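Local coordinates for Lin0431 protein (Listeria innocua, PDB 3LD7) that is of unknown function but carries a fold related to domain II of the transcription factor NusG, at residues E21-F33 against L44-E56. Residues are numbered along the deposited sequence; the frame is centred on the assembly and turned at random.
Sequences EIPLTGHKGNEQF and LMEVDGERIRIKE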
# COMPACT_ATOMS: atom_id res chain seq x y z
N GLU A 21 -2.81 -9.01 2.96
CA GLU A 21 -4.18 -8.48 3.00
C GLU A 21 -4.38 -7.97 4.42
O GLU A 21 -4.25 -8.74 5.38
CB GLU A 21 -5.23 -9.53 2.60
CG GLU A 21 -4.90 -10.15 1.23
CD GLU A 21 -6.05 -10.90 0.55
OE1 GLU A 21 -7.17 -10.95 1.09
OE2 GLU A 21 -5.84 -11.45 -0.57
N ILE A 22 -4.63 -6.67 4.56
CA ILE A 22 -4.60 -6.02 5.85
C ILE A 22 -5.93 -5.34 6.16
O ILE A 22 -6.27 -4.31 5.58
CB ILE A 22 -3.49 -4.94 5.96
CG1 ILE A 22 -2.10 -5.53 5.64
CG2 ILE A 22 -3.53 -4.32 7.36
CD1 ILE A 22 -0.98 -4.47 5.70
N PRO A 23 -6.70 -5.93 7.07
CA PRO A 23 -7.96 -5.29 7.48
C PRO A 23 -7.63 -3.99 8.22
O PRO A 23 -6.86 -4.03 9.18
CB PRO A 23 -8.58 -6.32 8.44
CG PRO A 23 -7.99 -7.60 8.02
CD PRO A 23 -6.58 -7.29 7.59
N LEU A 24 -8.17 -2.87 7.74
CA LEU A 24 -7.77 -1.57 8.25
C LEU A 24 -8.70 -1.13 9.35
O LEU A 24 -8.30 -0.37 10.22
CB LEU A 24 -7.78 -0.50 7.16
CG LEU A 24 -6.75 -0.69 6.06
CD1 LEU A 24 -6.96 0.35 4.97
CD2 LEU A 24 -5.33 -0.65 6.62
N THR A 25 -9.94 -1.61 9.29
CA THR A 25 -10.94 -1.10 10.20
C THR A 25 -10.72 -1.66 11.61
O THR A 25 -10.78 -2.88 11.83
CB THR A 25 -12.35 -1.38 9.67
OG1 THR A 25 -12.43 -0.93 8.30
CG2 THR A 25 -13.37 -0.65 10.51
N GLY A 26 -10.44 -0.77 12.55
CA GLY A 26 -10.07 -1.15 13.90
C GLY A 26 -8.58 -1.27 14.12
O GLY A 26 -8.12 -1.52 15.24
N HIS A 27 -7.80 -1.10 13.06
CA HIS A 27 -6.36 -1.13 13.22
C HIS A 27 -5.84 0.12 13.94
O HIS A 27 -6.23 1.24 13.62
CB HIS A 27 -5.63 -1.31 11.89
CG HIS A 27 -4.14 -1.26 12.04
ND1 HIS A 27 -3.38 -2.32 12.49
CD2 HIS A 27 -3.29 -0.22 11.89
CE1 HIS A 27 -2.12 -1.94 12.56
NE2 HIS A 27 -2.04 -0.68 12.19
N LYS A 28 -5.00 -0.09 14.96
CA LYS A 28 -4.38 1.04 15.65
C LYS A 28 -2.90 0.79 15.83
O LYS A 28 -2.47 -0.35 16.04
CB LYS A 28 -5.03 1.25 17.02
CG LYS A 28 -6.50 1.64 16.90
CD LYS A 28 -7.10 2.05 18.24
CE LYS A 28 -8.41 2.79 18.04
NZ LYS A 28 -9.41 1.92 17.37
N GLY A 29 -2.12 1.86 15.77
CA GLY A 29 -0.68 1.76 15.82
C GLY A 29 -0.10 1.94 14.43
O GLY A 29 -0.82 2.22 13.46
N ASN A 30 1.21 1.78 14.35
CA ASN A 30 1.94 2.00 13.11
C ASN A 30 2.72 0.75 12.76
O ASN A 30 3.42 0.18 13.61
CB ASN A 30 2.87 3.20 13.29
CG ASN A 30 3.47 3.68 11.98
OD1 ASN A 30 2.97 4.64 11.37
ND2 ASN A 30 4.54 3.03 11.55
N GLU A 31 2.57 0.32 11.52
CA GLU A 31 3.34 -0.80 11.03
C GLU A 31 3.98 -0.40 9.73
O GLU A 31 3.32 0.20 8.87
CB GLU A 31 2.42 -2.00 10.77
CG GLU A 31 3.19 -3.22 10.33
CD GLU A 31 2.47 -4.13 9.36
OE1 GLU A 31 1.22 -4.19 9.34
OE2 GLU A 31 3.20 -4.81 8.60
N GLN A 32 5.25 -0.75 9.57
CA GLN A 32 5.92 -0.53 8.31
C GLN A 32 6.50 -1.83 7.80
O GLN A 32 7.03 -2.64 8.57
CB GLN A 32 7.00 0.54 8.44
CG GLN A 32 6.37 1.90 8.74
CD GLN A 32 7.37 2.98 9.07
OE1 GLN A 32 8.51 2.96 8.59
NE2 GLN A 32 6.95 3.94 9.90
N PHE A 33 6.41 -2.04 6.49
CA PHE A 33 7.06 -3.20 5.89
C PHE A 33 7.59 -2.81 4.53
O PHE A 33 7.04 -1.92 3.89
CB PHE A 33 6.15 -4.45 5.86
CG PHE A 33 4.91 -4.31 5.01
CD1 PHE A 33 3.76 -3.72 5.51
CD2 PHE A 33 4.91 -4.76 3.69
CE1 PHE A 33 2.60 -3.61 4.71
CE2 PHE A 33 3.77 -4.64 2.90
CZ PHE A 33 2.61 -4.05 3.41
N LEU A 44 8.63 1.25 0.79
CA LEU A 44 8.38 1.19 2.22
C LEU A 44 6.92 1.51 2.46
O LEU A 44 6.47 2.64 2.23
CB LEU A 44 9.27 2.19 2.94
CG LEU A 44 9.17 2.22 4.47
CD1 LEU A 44 9.39 0.85 5.09
CD2 LEU A 44 10.18 3.22 4.97
N MSE A 45 6.16 0.49 2.84
CA MSE A 45 4.73 0.62 3.09
C MSE A 45 4.50 0.98 4.54
O MSE A 45 5.22 0.52 5.42
CB MSE A 45 4.05 -0.74 2.82
CG MSE A 45 4.40 -1.32 1.45
SE MSE A 45 4.06 -0.15 -0.06
CE MSE A 45 2.17 0.29 0.35
N GLU A 46 3.46 1.77 4.78
CA GLU A 46 3.14 2.21 6.13
C GLU A 46 1.65 2.13 6.34
O GLU A 46 0.87 2.68 5.56
CB GLU A 46 3.64 3.65 6.37
CG GLU A 46 3.39 4.13 7.79
CD GLU A 46 3.85 5.57 8.01
OE1 GLU A 46 4.27 6.22 7.02
OE2 GLU A 46 3.81 6.04 9.16
N VAL A 47 1.26 1.46 7.42
CA VAL A 47 -0.12 1.48 7.87
C VAL A 47 -0.13 2.21 9.19
O VAL A 47 0.60 1.86 10.10
CB VAL A 47 -0.66 0.05 8.04
CG1 VAL A 47 -2.08 0.08 8.57
CG2 VAL A 47 -0.61 -0.67 6.68
N ASP A 48 -0.92 3.27 9.27
CA ASP A 48 -1.02 4.04 10.50
C ASP A 48 -2.49 4.19 10.81
O ASP A 48 -3.23 4.81 10.05
CB ASP A 48 -0.36 5.41 10.32
CG ASP A 48 -0.27 6.17 11.63
OD1 ASP A 48 0.63 5.87 12.44
OD2 ASP A 48 -1.10 7.07 11.83
N GLY A 49 -2.94 3.60 11.92
CA GLY A 49 -4.36 3.57 12.18
C GLY A 49 -5.04 2.88 11.03
O GLY A 49 -4.64 1.77 10.63
N GLU A 50 -6.08 3.52 10.48
CA GLU A 50 -6.88 2.89 9.43
C GLU A 50 -6.48 3.34 8.03
O GLU A 50 -7.27 3.20 7.10
CB GLU A 50 -8.38 3.13 9.67
CG GLU A 50 -8.75 2.74 11.09
CD GLU A 50 -10.24 2.59 11.35
OE1 GLU A 50 -11.06 3.04 10.51
OE2 GLU A 50 -10.57 2.04 12.43
N ARG A 51 -5.29 3.91 7.90
CA ARG A 51 -4.82 4.43 6.61
C ARG A 51 -3.55 3.73 6.15
O ARG A 51 -2.76 3.23 6.98
CB ARG A 51 -4.50 5.94 6.71
CG ARG A 51 -5.55 6.84 7.27
CD ARG A 51 -5.00 8.28 7.32
NE ARG A 51 -3.86 8.40 8.24
CZ ARG A 51 -3.06 9.46 8.32
NH1 ARG A 51 -3.27 10.51 7.55
NH2 ARG A 51 -2.05 9.47 9.19
N ILE A 52 -3.33 3.71 4.85
CA ILE A 52 -2.12 3.11 4.30
C ILE A 52 -1.50 4.03 3.26
O ILE A 52 -2.22 4.76 2.56
CB ILE A 52 -2.43 1.72 3.71
CG1 ILE A 52 -1.15 1.00 3.28
CG2 ILE A 52 -3.48 1.81 2.59
CD1 ILE A 52 -1.39 -0.46 2.88
N ARG A 53 -0.18 4.01 3.15
CA ARG A 53 0.51 4.73 2.08
C ARG A 53 1.80 4.05 1.73
O ARG A 53 2.30 3.21 2.49
CB ARG A 53 0.84 6.17 2.50
CG ARG A 53 1.94 6.29 3.56
CD ARG A 53 2.32 7.74 3.84
NE ARG A 53 3.20 7.84 4.99
CZ ARG A 53 3.58 8.99 5.53
NH1 ARG A 53 3.20 10.15 5.00
NH2 ARG A 53 4.34 8.98 6.61
N ILE A 54 2.36 4.44 0.59
CA ILE A 54 3.78 4.21 0.36
C ILE A 54 4.51 5.38 1.00
O ILE A 54 4.37 6.53 0.56
CB ILE A 54 4.16 4.12 -1.11
CG1 ILE A 54 3.34 3.04 -1.85
CG2 ILE A 54 5.68 3.87 -1.23
CD1 ILE A 54 3.51 3.14 -3.39
N LYS A 55 5.24 5.10 2.08
CA LYS A 55 5.93 6.16 2.79
C LYS A 55 7.10 6.69 1.98
O LYS A 55 7.32 7.92 1.90
CB LYS A 55 6.43 5.65 4.15
CG LYS A 55 7.20 6.71 4.94
CD LYS A 55 7.55 6.24 6.33
CE LYS A 55 8.25 7.36 7.12
NZ LYS A 55 8.53 6.98 8.52
N GLU A 56 7.83 5.79 1.34
CA GLU A 56 9.03 6.17 0.63
C GLU A 56 9.37 5.06 -0.33
O GLU A 56 9.11 3.89 -0.06
CB GLU A 56 10.15 6.39 1.65
CG GLU A 56 11.53 6.54 1.11
CD GLU A 56 12.56 6.26 2.19
OE1 GLU A 56 12.40 6.76 3.32
OE2 GLU A 56 13.50 5.50 1.93
O HOH W 1 -11.64 1.66 8.13
O HOH W 2 -8.69 2.24 14.44
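F33 lays one face of its ring over M45, a selenomethionine whose CB sits 3.7 Å from the ring centroid and only 14° off the normal, a CH-pi contact. The ring can reach across because its CG lies between backbone N and carbonyl carbon (chi1 63°). On the same face of the sheet, V47 divides its two methyls: CG2 meets I22 CD1 at 3.9 Å, while CG1 meets L24 CD2 at the same distance. These side chains project from the antiparallel hairpin of 30-36 and 42-48, part of the NusG domain II family region, with E31–V47 and F33–M45 as hydrogen-bonded pairs; V47 N donates to E31 O at 2.8 Å with an N-H...O angle of 171°. G49 N extends the pairing to G29 O at 3.0 Å. At the loop end E50 OE2 accepts a hydrogen bond from G26 N at 2.8 Å, met from above the carboxylate plane. One water joins E50 OE1 to T25 OG1, itself bonded to V8 N; another links OE2 to H27 O and K28 NZ. On the opposite face R53 grips E46 OE1 side-on through NE and NH2, and W69 packs against both. Farther out, R20 pairs with E31 and lies against the F33 ring; I12 packs on I22 and I52, I88 on L24 and I52. Apolar V47 thus joins hairpin to I22 and L24, while E50, in type II' turn D48–R51, holds type II turn L24–H27 by polar bonds.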